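Local atomic coordinates of collagen adhesin (Enterococcus faecalis, PDB entry 2OKM), a protein that probably binds collagen as a cell-wall-anchored surface adhesin of the bacterium, the chain here being its collagen-binding N2 subdomain. Residues Gly46-Asn50 and Tyr106-Thr111. Residues are numbered along the deposited sequence; the frame is centred on the assembly and turned at random.
Sequences GQQLN and YTSTIT
A short antiparallel strand pairing, in which strand 47-49 runs along the end of strand 101-110, joins Gly46-Asn50 to Tyr106-Thr111. Gln48 and Thr109 form the hydrogen-bonded pair. Gln48 N lies 2.8 Å from Thr109 O, and the return bond from Thr109 N to Gln48 O is equally short. The pairing continues at both ends: Thr111 N donates to Gly46 O and Asn50 N donates to Thr107 O.

The side-chain amide of Asn50 reaches over to strand 101-110 and spans Thr107 and Thr109, two residues apart. Thr107 OG1 donates to Asn50 OD1 at 2.8 Å, in the carbonyl plane and on a lone pair. Asn50 ND2 donates to Thr109 OG1 at 3.0 Å, nearly straight at 166°, with the acceptor in the amide plane. Held at both its oxygen and its nitrogen, the amide is fixed in rotation. Thr107 OG1 sits between its own backbone N and carbonyl carbon (chi1 54°), which brings it to the amide oxygen.

The domain is a beta sandwich, and strand 101-110 belongs to one of its two antiparallel sheets; strand 19-26 pairs with its other edge. Gln47, Leu49, Ser108 and Ile110 share the face that looks inward, where Gln47 and Ile110 touch Phe120 of the opposing sheet. Leu49 CD1 meets the Tyr106 ring obliquely, 3.5 Å from Tyr106 CD1. Phe54 stacks on that same ring. Ser108 OG approaches Leu49 CA but bonds to Gln43, and the buried amide of Gln47 is satisfied beyond the two segments, OE1 by Trp22 NE1 and NE2 by Glu121 O. Beyond the strand end, Thr111 OG1 N-caps helix 112-115 through Gly114 N, while Thr111 CG2 packs on Gln48 CG at 3.8 Å.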
ATOM      1  N   GLY A  46     -15.957  -9.518  -2.076  1.00 13.54           N
ATOM      2  CA  GLY A  46     -15.746 -10.070  -3.405  1.00 13.10           C
ATOM      3  C   GLY A  46     -14.306 -10.297  -3.806  1.00 12.94           C
ATOM      4  O   GLY A  46     -14.019 -10.520  -4.987  1.00 13.72           O
ATOM      5  N   GLN A  47     -13.406 -10.272  -2.825  1.00 12.32           N
ATOM      6  CA  GLN A  47     -11.980 -10.433  -3.082  1.00 12.79           C
ATOM      7  C   GLN A  47     -11.293 -11.275  -2.020  1.00 12.72           C
ATOM      8  O   GLN A  47     -11.707 -11.298  -0.862  1.00 14.13           O
ATOM      9  CB  GLN A  47     -11.296  -9.064  -3.090  1.00 12.23           C
ATOM     10  CG  GLN A  47     -11.941  -8.021  -3.978  1.00 12.35           C
ATOM     11  CD  GLN A  47     -11.404  -6.629  -3.704  1.00 13.95           C
ATOM     12  OE1 GLN A  47     -10.250  -6.327  -4.008  1.00 14.62           O
ATOM     13  NE2 GLN A  47     -12.237  -5.778  -3.111  1.00 13.82           N
ATOM     14  N   GLN A  48     -10.232 -11.955  -2.433  1.00 13.76           N
ATOM     15  CA  GLN A  48      -9.424 -12.761  -1.534  1.00 14.61           C
ATOM     16  C   GLN A  48      -7.988 -12.311  -1.731  1.00 13.82           C
ATOM     17  O   GLN A  48      -7.396 -12.513  -2.790  1.00 14.50           O
ATOM     18  CB  GLN A  48      -9.573 -14.250  -1.843  1.00 17.15           C
ATOM     19  CG  GLN A  48     -10.863 -14.820  -1.286  1.00 23.02           C
ATOM     20  CD  GLN A  48     -10.927 -14.728   0.235  1.00 26.44           C
ATOM     21  OE1 GLN A  48     -12.009 -14.641   0.818  1.00 30.14           O
ATOM     22  NE2 GLN A  48      -9.764 -14.754   0.881  1.00 28.21           N
ATOM     23  N   LEU A  49      -7.444 -11.676  -0.702  1.00 13.09           N
ATOM     24  CA  LEU A  49      -6.084 -11.164  -0.742  1.00 12.49           C
ATOM     25  C   LEU A  49      -5.041 -12.239  -1.041  1.00 12.85           C
ATOM     26  O   LEU A  49      -5.048 -13.308  -0.432  1.00 13.82           O
ATOM     27  CB  LEU A  49      -5.760 -10.496   0.593  1.00 11.92           C
ATOM     28  CG  LEU A  49      -4.351  -9.936   0.772  1.00 12.93           C
ATOM     29  CD1 LEU A  49      -4.116  -8.804  -0.222  1.00 14.43           C
ATOM     30  CD2 LEU A  49      -4.192  -9.428   2.198  1.00 14.29           C
ATOM     31  N   ASN A  50      -4.153 -11.950  -1.990  1.00 11.89           N
ATOM     32  CA  ASN A  50      -3.080 -12.872  -2.351  1.00 12.28           C
ATOM     33  C   ASN A  50      -1.887 -12.452  -1.486  1.00 12.67           C
ATOM     34  O   ASN A  50      -1.091 -11.597  -1.874  1.00 11.94           O
ATOM     35  CB  ASN A  50      -2.754 -12.732  -3.844  1.00 14.13           C
ATOM     36  CG  ASN A  50      -3.928 -13.110  -4.741  1.00 17.39           C
ATOM     37  OD1 ASN A  50      -4.012 -12.682  -5.897  1.00 18.97           O
ATOM     38  ND2 ASN A  50      -4.833 -13.927  -4.217  1.00 18.44           N
ATOM     39  N   TYR A 106       0.158  -5.398  -4.991  1.00  9.44           N
ATOM     40  CA  TYR A 106      -0.338  -6.693  -4.552  1.00  9.23           C
ATOM     41  C   TYR A 106      -1.648  -6.948  -5.264  1.00  9.79           C
ATOM     42  O   TYR A 106      -2.280  -6.020  -5.773  1.00 10.15           O
ATOM     43  CB  TYR A 106      -0.516  -6.747  -3.025  1.00  9.68           C
ATOM     44  CG  TYR A 106      -1.615  -5.875  -2.462  1.00 10.30           C
ATOM     45  CD1 TYR A 106      -2.925  -6.350  -2.341  1.00  9.31           C
ATOM     46  CD2 TYR A 106      -1.341  -4.575  -2.031  1.00 10.54           C
ATOM     47  CE1 TYR A 106      -3.931  -5.551  -1.801  1.00 11.21           C
ATOM     48  CE2 TYR A 106      -2.339  -3.768  -1.493  1.00 10.18           C
ATOM     49  CZ  TYR A 106      -3.631  -4.261  -1.380  1.00 10.01           C
ATOM     50  OH  TYR A 106      -4.620  -3.466  -0.850  1.00 12.80           O
ATOM     51  N   THR A 107      -2.056  -8.209  -5.316  1.00 10.13           N
ATOM     52  CA  THR A 107      -3.297  -8.549  -5.985  1.00 10.23           C
ATOM     53  C   THR A 107      -4.247  -9.280  -5.069  1.00 11.35           C
ATOM     54  O   THR A 107      -3.869  -9.765  -4.003  1.00 11.05           O
ATOM     55  CB  THR A 107      -3.057  -9.466  -7.197  1.00 10.98           C
ATOM     56  OG1 THR A 107      -2.306 -10.614  -6.783  1.00 12.75           O
ATOM     57  CG2 THR A 107      -2.304  -8.727  -8.288  1.00 10.85           C
ATOM     58  N   SER A 108      -5.497  -9.333  -5.497  1.00 12.14           N
ATOM     59  CA  SER A 108      -6.519 -10.060  -4.779  1.00 13.44           C
ATOM     60  C   SER A 108      -7.255 -10.832  -5.846  1.00 13.62           C
ATOM     61  O   SER A 108      -7.394 -10.365  -6.976  1.00 13.65           O
ATOM     62  CB  SER A 108      -7.465  -9.112  -4.053  1.00 14.72           C
ATOM     63  OG  SER A 108      -6.797  -8.531  -2.951  1.00 19.31           O
ATOM     64  N   THR A 109      -7.690 -12.033  -5.494  1.00 13.35           N
ATOM     65  CA  THR A 109      -8.428 -12.870  -6.422  1.00 14.47           C
ATOM     66  C   THR A 109      -9.898 -12.495  -6.317  1.00 13.83           C
ATOM     67  O   THR A 109     -10.420 -12.311  -5.217  1.00 14.01           O
ATOM     68  CB  THR A 109      -8.260 -14.362  -6.070  1.00 15.26           C
ATOM     69  OG1 THR A 109      -6.883 -14.733  -6.214  1.00 17.98           O
ATOM     70  CG2 THR A 109      -9.118 -15.227  -6.983  1.00 17.22           C
ATOM     71  N   ILE A 110     -10.554 -12.365  -7.464  1.00 14.08           N
ATOM     72  CA  ILE A 110     -11.966 -12.022  -7.499  1.00 13.46           C
ATOM     73  C   ILE A 110     -12.774 -13.302  -7.318  1.00 14.00           C
ATOM     74  O   ILE A 110     -12.589 -14.268  -8.053  1.00 15.16           O
ATOM     75  CB  ILE A 110     -12.338 -11.368  -8.843  1.00 14.13           C
ATOM     76  CG1 ILE A 110     -11.555 -10.062  -9.013  1.00 14.34           C
ATOM     77  CG2 ILE A 110     -13.837 -11.117  -8.899  1.00 15.11           C
ATOM     78  CD1 ILE A 110     -11.723  -9.404 -10.374  1.00 14.99           C
ATOM     79  N   THR A 111     -13.658 -13.305  -6.326  1.00 14.19           N
ATOM     80  CA  THR A 111     -14.490 -14.470  -6.045  1.00 14.95           C
ATOM     81  C   THR A 111     -15.710 -14.501  -6.962  1.00 14.80           C
ATOM     82  O   THR A 111     -15.965 -13.554  -7.708  1.00 13.99           O
ATOM     83  CB  THR A 111     -14.994 -14.450  -4.589  1.00 14.60           C
ATOM     84  OG1 THR A 111     -15.844 -13.311  -4.400  1.00 14.98           O
ATOM     85  CG2 THR A 111     -13.822 -14.378  -3.616  1.00 15.85           C
TER